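Long-range contacts in periplasmic solute binding protein (Candidatus liberibacter, PDB 4CL2), which binds manganese or zinc ions in the periplasm and probably hands them to a membrane transporter for uptake, as solute-binding proteins of family 9 do: residues S9-I14 with L58-H63; H106-L111 with Y245-S250; S110-M115 with A179-F184; I218-T223 with G241-V246. All coordinates share one frame; numbering follows the deposited sequence. Where two conformers were deposited one is given.

In the fold
In order along the chain, contact 1 closes first, contacts 2 and 3 then start together from the loop that enters helix 111-128, and contacts 2 and 4 finish on the same run after strand 239-244. Contact 1 belongs to the four-stranded parallel sheet of the N-terminal half; contact 4 lies about 21 Å from it, centre to centre, in a strand pair of the C-terminal half. Contact 2 sits between them, about 11 Å from each, and touches both; it holds two of the manganese ligands. Contact 3, about 12 Å from contact 2, holds the start of helix 111-128 against helix 176-182. The metal site thus spans both halves of the fold.

Contact 1: residues S9-I14 with L58-H63; sequences SSFSII and LCNGLH
S9 and L58 pair as neighbouring parallel strands, their CA atoms 4.7 Å apart, and the pairing stops there because the chain turns a corner at S10. The last bond of the pair runs from S10 N to L58 O at 2.9 Å, with an N-H...O angle of 142°. Beyond it F11 takes the N-cap position of helix 12-22, and the first turn of that helix brings I14 back over the other strand. There the two branches of I14 divide the work: CG2 packs on L58 CB at 4.0 Å, while CD1, at the end of an extended chain (chi2 176°), reaches N60 N at 3.5 Å. N60 OD1 meets the F11 ring at its edge, CE1 lying 4.3 Å away, but its hydrogen bond is to Y117. N60 ND2 donates to G61 O, the carbonyl of the next residue, at 3.0 Å. S10 OG is held by E65, which also takes the backbone N-H of N60. W108 of the metal-site loop lies against F11, I13 and N60. At the C-terminal ends of neighbouring parallel strands, the chain leaves for a helix and a loop, as in alpha/beta folds; this end of the sheet lies beside the manganese site, the F11 side chain about 8 Å from the ion.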
# COMPACT_ATOMS: atom_id res chain seq x y z
N SER A 9 -10.25 -10.03 3.48
CA SER A 9 -9.49 -8.77 3.26
C SER A 9 -9.86 -8.19 1.87
O SER A 9 -10.16 -8.92 0.92
CB SER A 9 -7.98 -9.05 3.33
OG SER A 9 -7.56 -9.52 4.61
N SER A 10 -9.90 -6.87 1.78
CA SER A 10 -10.33 -6.22 0.55
C SER A 10 -9.32 -6.47 -0.60
O SER A 10 -9.76 -6.55 -1.75
CB SER A 10 -10.59 -4.75 0.76
OG SER A 10 -9.39 -4.06 1.12
N PHE A 11 -8.05 -6.47 -0.32
CA PHE A 11 -7.05 -6.69 -1.37
C PHE A 11 -5.79 -7.32 -0.85
O PHE A 11 -5.63 -7.62 0.35
CB PHE A 11 -6.79 -5.38 -2.17
CG PHE A 11 -5.79 -4.41 -1.52
CD1 PHE A 11 -6.03 -3.79 -0.31
CD2 PHE A 11 -4.61 -4.12 -2.19
CE1 PHE A 11 -5.13 -2.88 0.23
CE2 PHE A 11 -3.69 -3.21 -1.65
CZ PHE A 11 -3.96 -2.59 -0.44
N SER A 12 -4.92 -7.69 -1.80
CA SER A 12 -3.84 -8.64 -1.51
C SER A 12 -2.94 -8.23 -0.37
O SER A 12 -2.51 -9.06 0.42
CB SER A 12 -2.98 -8.88 -2.78
OG SER A 12 -2.48 -7.66 -3.36
N ILE A 13 -2.63 -6.95 -0.27
CA ILE A 13 -1.72 -6.51 0.76
C ILE A 13 -2.30 -6.77 2.14
O ILE A 13 -1.61 -7.30 3.03
CB ILE A 13 -1.33 -5.07 0.60
CG1 ILE A 13 -0.50 -4.95 -0.72
CG2 ILE A 13 -0.64 -4.52 1.86
CD1 ILE A 13 0.01 -3.52 -0.94
N ILE A 14 -3.56 -6.43 2.34
CA ILE A 14 -4.20 -6.70 3.63
C ILE A 14 -4.36 -8.17 3.93
O ILE A 14 -4.11 -8.64 5.04
CB ILE A 14 -5.53 -5.91 3.75
CG1 ILE A 14 -5.25 -4.40 3.70
CG2 ILE A 14 -6.32 -6.29 4.99
CD1 ILE A 14 -6.52 -3.54 3.70
N LEU A 58 -12.04 -6.87 6.40
CA LEU A 58 -10.97 -5.91 6.66
C LEU A 58 -10.72 -5.05 5.41
O LEU A 58 -10.34 -5.56 4.35
CB LEU A 58 -9.71 -6.65 7.03
CG LEU A 58 -9.75 -7.56 8.24
CD1 LEU A 58 -8.38 -8.27 8.36
CD2 LEU A 58 -10.11 -6.75 9.50
N CYS A 59 -11.00 -3.77 5.54
CA CYS A 59 -10.86 -2.79 4.43
C CYS A 59 -9.70 -1.84 4.76
O CYS A 59 -9.42 -1.56 5.92
CB CYS A 59 -12.13 -1.96 4.26
SG CYS A 59 -13.46 -2.95 3.48
N ASN A 60 -9.14 -1.26 3.71
CA ASN A 60 -8.18 -0.19 3.82
C ASN A 60 -8.77 1.09 4.29
O ASN A 60 -8.14 1.86 5.08
CB ASN A 60 -7.57 0.10 2.45
CG ASN A 60 -6.27 0.91 2.57
OD1 ASN A 60 -5.24 0.37 2.98
ND2 ASN A 60 -6.32 2.15 2.13
N GLY A 61 -9.96 1.39 3.82
CA GLY A 61 -10.50 2.73 3.92
C GLY A 61 -9.69 3.69 3.10
O GLY A 61 -9.05 3.29 2.10
N LEU A 62 -9.72 4.97 3.48
CA LEU A 62 -9.15 6.06 2.67
C LEU A 62 -9.67 5.99 1.22
O LEU A 62 -8.92 6.18 0.26
CB LEU A 62 -7.63 6.06 2.77
CG LEU A 62 -7.09 6.11 4.20
CD1 LEU A 62 -5.56 5.89 4.20
CD2 LEU A 62 -7.45 7.34 5.04
N HIS A 63 -10.95 5.62 1.13
CA HIS A 63 -11.68 5.46 -0.12
C HIS A 63 -11.17 4.39 -1.08
O HIS A 63 -11.62 4.40 -2.23
CB HIS A 63 -11.78 6.82 -0.85
CG HIS A 63 -12.63 7.81 -0.14
ND1 HIS A 63 -13.07 8.97 -0.72
CD2 HIS A 63 -13.15 7.80 1.12
CE1 HIS A 63 -13.84 9.62 0.14
NE2 HIS A 63 -13.92 8.93 1.25

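Contact 2: residues H106-L111 with Y245-S250; sequences HAWMSL and YVDSLS. With MN (manganese (II) ion), chain L; SO4 (sulfate ion), chain F.
H106 and D247 turn their side chains to one metal ion, each with CG anti to its own carbonyl carbon (chi1 -61° and -76°). This is part of the manganese site of the family 9 solute-binding fold, formed where a loop from each half of the protein meets; E172 adds the third protein ligand. H106 NE2 binds manganese at 2.4 Å and D247 OD1 at 2.5 Å, with D247 OD2 only slightly farther at 2.7 Å. The imidazole and the carboxylate lie nearly coplanar, 25° apart, and the 2.9 Å between H106 NE2 and D247 OD1 reflects their common metal and is no hydrogen bond. On the far side of the imidazole, ND1 is held by N104, a second-shell contact that fixes the ring's rotation. W108 comes from a type I turn spanning H106 to M109, and its indole N-H points in the ring plane at the carbonyl next to D247. That bond ties the two loops together directly beside the ligands. M109, folded back on itself at chi2 and chi3, lays its terminal methyl across V246, with CE 3.9 Å from CG1. The indole bond itself is short: W108 NE1 to V246 O measures 2.7 Å.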
# COMPACT_ATOMS: atom_id res chain seq x y z
N HIS A 106 -2.77 5.23 -0.12
CA HIS A 106 -1.58 4.40 -0.12
C HIS A 106 -0.82 4.42 1.22
O HIS A 106 0.41 4.47 1.24
CB HIS A 106 -0.61 4.82 -1.19
CG HIS A 106 -1.18 4.72 -2.57
ND1 HIS A 106 -1.77 5.80 -3.21
CD2 HIS A 106 -1.16 3.71 -3.48
CE1 HIS A 106 -2.14 5.44 -4.44
NE2 HIS A 106 -1.79 4.18 -4.62
N ALA A 107 -1.56 4.30 2.29
CA ALA A 107 -0.99 4.45 3.66
C ALA A 107 -0.06 3.30 4.01
O ALA A 107 0.81 3.47 4.91
CB ALA A 107 -2.14 4.52 4.67
N TRP A 108 -0.19 2.16 3.35
CA TRP A 108 0.68 1.01 3.61
C TRP A 108 2.15 1.15 3.22
O TRP A 108 2.95 0.34 3.66
CB TRP A 108 0.11 -0.29 2.98
CG TRP A 108 0.01 -0.22 1.49
CD1 TRP A 108 1.03 -0.46 0.60
CD2 TRP A 108 -1.10 0.23 0.72
NE1 TRP A 108 0.58 -0.25 -0.70
CE2 TRP A 108 -0.71 0.20 -0.65
CE3 TRP A 108 -2.41 0.64 1.04
CZ2 TRP A 108 -1.58 0.52 -1.68
CZ3 TRP A 108 -3.28 0.95 0.03
CH2 TRP A 108 -2.88 0.91 -1.34
N MET A 109 2.46 2.19 2.44
CA MET A 109 3.83 2.43 1.97
C MET A 109 4.56 3.29 3.02
O MET A 109 4.75 4.48 2.84
CB MET A 109 3.88 3.09 0.60
CG MET A 109 3.29 2.26 -0.50
SD MET A 109 4.06 0.67 -0.76
CE MET A 109 5.78 1.10 -1.11
N SER A 110 4.82 2.69 4.17
CA SER A 110 5.34 3.40 5.32
C SER A 110 5.67 2.36 6.38
O SER A 110 4.90 1.42 6.64
CB SER A 110 4.33 4.42 5.87
OG SER A 110 4.46 4.74 7.24
N LEU A 111 6.79 2.57 7.03
CA LEU A 111 7.25 1.66 8.10
C LEU A 111 6.37 1.90 9.33
O LEU A 111 5.89 0.96 9.95
CB LEU A 111 8.76 1.89 8.40
CG LEU A 111 9.29 1.10 9.64
CD1 LEU A 111 9.06 -0.35 9.40
CD2 LEU A 111 10.78 1.44 9.70
N TYR A 245 6.82 -1.64 -6.93
CA TYR A 245 5.59 -2.45 -6.58
C TYR A 245 4.94 -1.75 -5.39
O TYR A 245 5.52 -1.60 -4.26
CB TYR A 245 5.97 -3.89 -6.18
CG TYR A 245 6.30 -4.72 -7.37
CD1 TYR A 245 7.49 -4.61 -7.99
CD2 TYR A 245 5.33 -5.55 -7.93
CE1 TYR A 245 7.79 -5.32 -9.12
CE2 TYR A 245 5.62 -6.26 -9.08
CZ TYR A 245 6.85 -6.13 -9.65
OH TYR A 245 7.21 -6.82 -10.81
N VAL A 246 3.73 -1.25 -5.61
CA VAL A 246 3.01 -0.44 -4.61
C VAL A 246 1.51 -0.77 -4.45
O VAL A 246 1.02 -0.76 -3.32
CB VAL A 246 3.16 1.07 -4.84
CG1 VAL A 246 4.61 1.50 -4.77
CG2 VAL A 246 2.56 1.50 -6.16
N ASP A 247 0.80 -1.11 -5.52
CA ASP A 247 -0.68 -1.19 -5.47
C ASP A 247 -1.21 -2.60 -5.30
O ASP A 247 -2.39 -2.76 -5.05
CB ASP A 247 -1.27 -0.59 -6.73
CG ASP A 247 -1.24 0.94 -6.71
OD1 ASP A 247 -1.11 1.50 -5.62
OD2 ASP A 247 -1.30 1.51 -7.82
N SER A 248 -0.37 -3.60 -5.52
CA SER A 248 -0.75 -5.01 -5.46
C SER A 248 0.48 -5.81 -5.17
O SER A 248 1.56 -5.44 -5.61
CB SER A 248 -1.30 -5.42 -6.82
OG SER A 248 -1.60 -6.81 -6.90
N LEU A 249 0.34 -6.92 -4.48
CA LEU A 249 1.40 -7.91 -4.46
C LEU A 249 1.66 -8.40 -5.88
O LEU A 249 0.73 -8.39 -6.73
CB LEU A 249 1.03 -9.11 -3.59
CG LEU A 249 0.75 -8.69 -2.14
CD1 LEU A 249 0.48 -9.92 -1.36
CD2 LEU A 249 1.90 -7.93 -1.50
N SER A 250 2.89 -8.85 -6.15
CA SER A 250 3.19 -9.43 -7.43
C SER A 250 2.59 -10.83 -7.47
O SER A 250 2.14 -11.35 -6.46
CB SER A 250 4.71 -9.54 -7.65
OG SER A 250 5.31 -10.50 -6.79
MN MN L . -2.97 3.01 -6.35
S SO4 F . 3.82 -9.33 -11.43
O1 SO4 F . 4.03 -7.88 -11.51
O2 SO4 F . 3.42 -9.69 -12.81
O3 SO4 F . 2.75 -9.70 -10.51
O4 SO4 F . 5.08 -10.09 -11.17

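Contact 3: residues S110-M115 with A179-F184; sequences SLTNAM and AEDFGF
D181 OD1 takes a short hydrogen bond of 2.6 Å from T112 OG1, while its other oxygen, OD2, gathers donors from the start of helix 111-128. The arrangement is a helix N-terminus capped by S110, with D181 of helix 176-182 accepting further hydrogen bonds from its first turn. T112 N gives the straighter backbone bond, 3.0 Å to D181 OD2 with an N-H...O angle of 171°, on the syn side of the carboxylate. L111 N is nearer to OD2 but badly angled, so that bond is weak. S110 OG donates a hydrogen bond to D181 OD2 at 3.0 Å, arriving from well above the carboxylate plane and on the same face as T112 N. The serine hydroxyl also accepts from N113 N, so one oxygen both closes the first turn of its helix and hands a hydrogen bond on to the aspartate. With CG anti to its backbone N (chi1 -170°), D181 reaches across to the neighbouring helix and sets OD2 before the first backbone N-H groups and OD1 beside the T112 hydroxyl. The negative charge there would be expected to suit the positive end of the helix dipole.

Outside this polar centre the packing is light. L111 continues onto I147 of helix 133-158, while F182 also touches L267 of helix 259-274. Helix 111-128 is thereby joined to the end of helix 176-182, in the C-terminal half of the fold. The apolar contact is a single one, at the edge of the F182 ring, where L111 CB lies 4.2 Å from CE1.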
# COMPACT_ATOMS: atom_id res chain seq x y z
N SER A 110 4.82 2.69 4.17
CA SER A 110 5.34 3.40 5.32
C SER A 110 5.67 2.36 6.38
O SER A 110 4.90 1.42 6.64
CB SER A 110 4.33 4.42 5.87
OG SER A 110 4.46 4.74 7.24
N LEU A 111 6.79 2.57 7.03
CA LEU A 111 7.25 1.66 8.10
C LEU A 111 6.37 1.90 9.33
O LEU A 111 5.89 0.96 9.95
CB LEU A 111 8.76 1.89 8.40
CG LEU A 111 9.29 1.10 9.64
CD1 LEU A 111 9.06 -0.35 9.40
CD2 LEU A 111 10.78 1.44 9.70
N THR A 112 6.14 3.15 9.70
CA THR A 112 5.29 3.45 10.84
C THR A 112 3.92 2.88 10.61
O THR A 112 3.30 2.27 11.51
CB THR A 112 5.16 4.97 11.05
OG1 THR A 112 6.48 5.49 11.31
CG2 THR A 112 4.26 5.27 12.17
N ASN A 113 3.38 3.09 9.42
CA ASN A 113 2.04 2.63 9.17
C ASN A 113 1.88 1.13 9.10
O ASN A 113 0.84 0.60 9.45
CB ASN A 113 1.45 3.30 7.93
CG ASN A 113 1.32 4.82 8.08
OD1 ASN A 113 1.37 5.37 9.17
ND2 ASN A 113 1.10 5.51 6.96
N ALA A 114 2.88 0.41 8.63
CA ALA A 114 2.84 -1.04 8.65
C ALA A 114 2.50 -1.48 10.06
O ALA A 114 1.69 -2.39 10.25
CB ALA A 114 4.21 -1.60 8.23
N MET A 115 3.14 -0.87 11.07
CA MET A 115 2.88 -1.24 12.48
C MET A 115 1.42 -0.98 12.90
O MET A 115 0.83 -1.74 13.67
CB MET A 115 3.79 -0.56 13.44
CG MET A 115 5.24 -0.56 13.06
SD MET A 115 5.80 -2.31 13.08
CE MET A 115 7.30 -2.28 12.10
N ALA A 179 7.05 9.33 2.03
CA ALA A 179 7.69 10.62 2.12
C ALA A 179 7.48 11.26 3.50
O ALA A 179 8.41 11.79 4.10
CB ALA A 179 7.14 11.55 1.01
N GLU A 180 6.25 11.19 4.01
CA GLU A 180 5.92 11.78 5.31
C GLU A 180 6.59 11.01 6.47
O GLU A 180 6.99 11.61 7.45
CB GLU A 180 4.39 11.83 5.49
CG GLU A 180 3.90 12.64 6.71
CD GLU A 180 3.88 11.83 8.00
OE1 GLU A 180 3.98 10.61 7.92
OE2 GLU A 180 3.87 12.45 9.09
N ASP A 181 6.75 9.72 6.30
CA ASP A 181 7.34 8.83 7.36
C ASP A 181 8.86 9.07 7.41
O ASP A 181 9.44 9.12 8.48
CB ASP A 181 7.04 7.40 7.04
CG ASP A 181 7.38 6.40 8.16
OD1 ASP A 181 7.41 6.80 9.26
OD2 ASP A 181 7.31 5.20 7.90
N PHE A 182 9.50 9.26 6.27
CA PHE A 182 10.95 9.32 6.21
C PHE A 182 11.47 10.75 6.13
O PHE A 182 12.71 10.95 6.17
CB PHE A 182 11.55 8.48 5.06
CG PHE A 182 11.37 7.01 5.20
CD1 PHE A 182 10.79 6.43 6.34
CD2 PHE A 182 11.88 6.16 4.23
CE1 PHE A 182 10.64 5.07 6.46
CE2 PHE A 182 11.76 4.80 4.36
CZ PHE A 182 11.15 4.26 5.46
N GLY A 183 10.58 11.75 5.92
CA GLY A 183 11.00 13.12 5.78
C GLY A 183 11.54 13.52 4.41
O GLY A 183 12.55 14.19 4.30
N PHE A 184 10.84 13.09 3.37
CA PHE A 184 11.17 13.41 1.98
C PHE A 184 10.01 14.21 1.40
O PHE A 184 8.86 14.17 1.88
CB PHE A 184 11.37 12.12 1.14
CG PHE A 184 12.73 11.54 1.28
CD1 PHE A 184 13.16 11.10 2.54
CD2 PHE A 184 13.56 11.34 0.19
CE1 PHE A 184 14.41 10.56 2.73
CE2 PHE A 184 14.84 10.83 0.39
CZ PHE A 184 15.26 10.44 1.64

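Contact 4: residues I218-T223 with G241-V246; sequences IFSEST and GGVLYV. With SO4 (sulfate ion), chain F.
F219 and L244 make the close-packed, buried side of this strand pair: L244 CD1 sits 3.8 Å from F219 CG, and the two side chains pass at a slant. The F219 ring also lies against the glycine backbone, with CE1 3.4 Å from G241 O. Helix 259-274 covers this face, touching both F219 and L244. Strands 217-221 and 239-244 run parallel as the two strands of a beta-alpha-beta crossover through helix 227-236. Their straightest bonds are G241 N to I218 O and L244 N to S220 O, each 2.8 Å. E221, bent at chi2, packs its CG on V246 CG2 at 3.8 Å; its carboxylate accepts from the backbone N-H groups of S171 and the metal ligand E172 and from the side-chain amide of N224. The far end, with S222 and Y245 partly exposed, is the looser side, where a water and a sulfate ion enter: the S222 N to L244 O bond is weak. S222 CB instead lies over one face of the Y245 ring, 3.8 Å from its centroid, a CH-pi contact. A water bridges S222 OG, at 2.6 Å, and V246 N, while the Y245 hydroxyl makes a weak bond to the sulfate, probably from the crystallisation liquor.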
# COMPACT_ATOMS: atom_id res chain seq x y z
N ILE A 218 12.81 9.53 -11.79
CA ILE A 218 11.36 9.31 -11.69
C ILE A 218 11.01 7.85 -11.95
O ILE A 218 11.52 7.29 -12.91
CB ILE A 218 10.56 10.27 -12.66
CG1 ILE A 218 9.03 10.00 -12.57
CG2 ILE A 218 11.12 10.20 -14.06
CD1 ILE A 218 8.19 11.09 -13.27
N PHE A 219 10.15 7.28 -11.13
CA PHE A 219 9.74 5.86 -11.22
C PHE A 219 8.37 5.71 -11.83
O PHE A 219 7.55 6.68 -11.90
CB PHE A 219 9.67 5.24 -9.85
CG PHE A 219 10.99 5.26 -9.10
CD1 PHE A 219 11.92 4.25 -9.32
CD2 PHE A 219 11.30 6.28 -8.23
CE1 PHE A 219 13.14 4.25 -8.65
CE2 PHE A 219 12.50 6.28 -7.53
CZ PHE A 219 13.41 5.27 -7.75
N SER A 220 8.11 4.53 -12.35
CA SER A 220 6.73 4.06 -12.54
C SER A 220 6.42 2.87 -11.72
O SER A 220 7.25 2.45 -10.91
CB SER A 220 6.42 3.83 -14.04
OG SER A 220 7.20 2.72 -14.55
N GLU A 221 5.21 2.34 -11.82
CA GLU A 221 4.76 1.32 -10.95
C GLU A 221 4.18 0.09 -11.69
O GLU A 221 3.88 0.15 -12.85
CB GLU A 221 3.80 1.88 -9.89
CG GLU A 221 4.42 3.06 -9.11
CD GLU A 221 4.20 4.44 -9.73
OE1 GLU A 221 3.10 4.78 -10.00
OE2 GLU A 221 5.14 5.20 -9.91
N SER A 222 4.05 -1.00 -10.96
CA SER A 222 3.88 -2.32 -11.63
C SER A 222 2.49 -2.47 -12.27
O SER A 222 2.32 -3.26 -13.20
CB SER A 222 4.08 -3.47 -10.66
OG SER A 222 3.10 -3.49 -9.60
N THR A 223 1.55 -1.63 -11.88
CA THR A 223 0.22 -1.66 -12.52
C THR A 223 -0.09 -0.51 -13.43
O THR A 223 -1.23 -0.37 -13.84
CB THR A 223 -0.88 -1.81 -11.48
OG1 THR A 223 -1.00 -0.63 -10.66
CG2 THR A 223 -0.55 -2.98 -10.58
N GLY A 241 13.82 5.73 -13.32
CA GLY A 241 14.29 4.93 -12.17
C GLY A 241 13.82 3.48 -12.22
O GLY A 241 14.30 2.64 -11.45
N GLY A 242 12.90 3.16 -13.10
CA GLY A 242 12.33 1.81 -13.24
C GLY A 242 11.01 1.63 -12.50
O GLY A 242 10.37 2.62 -12.11
N VAL A 243 10.62 0.37 -12.27
CA VAL A 243 9.32 -0.03 -11.76
C VAL A 243 9.30 -0.38 -10.30
O VAL A 243 10.06 -1.23 -9.84
CB VAL A 243 8.79 -1.26 -12.54
CG1 VAL A 243 7.43 -1.66 -12.02
CG2 VAL A 243 8.72 -1.01 -14.03
N LEU A 244 8.41 0.26 -9.54
CA LEU A 244 8.16 -0.07 -8.14
C LEU A 244 6.88 -0.88 -8.01
O LEU A 244 6.01 -0.82 -8.84
CB LEU A 244 7.96 1.19 -7.27
CG LEU A 244 9.11 2.21 -7.39
CD1 LEU A 244 8.75 3.50 -6.58
CD2 LEU A 244 10.44 1.64 -6.87
N TYR A 245 6.82 -1.64 -6.93
CA TYR A 245 5.59 -2.45 -6.58
C TYR A 245 4.94 -1.75 -5.39
O TYR A 245 5.52 -1.60 -4.26
CB TYR A 245 5.97 -3.89 -6.18
CG TYR A 245 6.30 -4.72 -7.37
CD1 TYR A 245 7.49 -4.61 -7.99
CD2 TYR A 245 5.33 -5.55 -7.93
CE1 TYR A 245 7.79 -5.32 -9.12
CE2 TYR A 245 5.62 -6.26 -9.08
CZ TYR A 245 6.85 -6.13 -9.65
OH TYR A 245 7.21 -6.82 -10.81
N VAL A 246 3.73 -1.25 -5.61
CA VAL A 246 3.01 -0.44 -4.61
C VAL A 246 1.51 -0.77 -4.45
O VAL A 246 1.02 -0.76 -3.32
CB VAL A 246 3.16 1.07 -4.84
CG1 VAL A 246 4.61 1.50 -4.77
CG2 VAL A 246 2.56 1.50 -6.16
S SO4 F . 3.82 -9.33 -11.43
O1 SO4 F . 4.03 -7.88 -11.51
O2 SO4 F . 3.42 -9.69 -12.81
O3 SO4 F . 2.75 -9.70 -10.51
O4 SO4 F . 5.08 -10.09 -11.17
O HOH W 1 2.16 -1.47 -8.19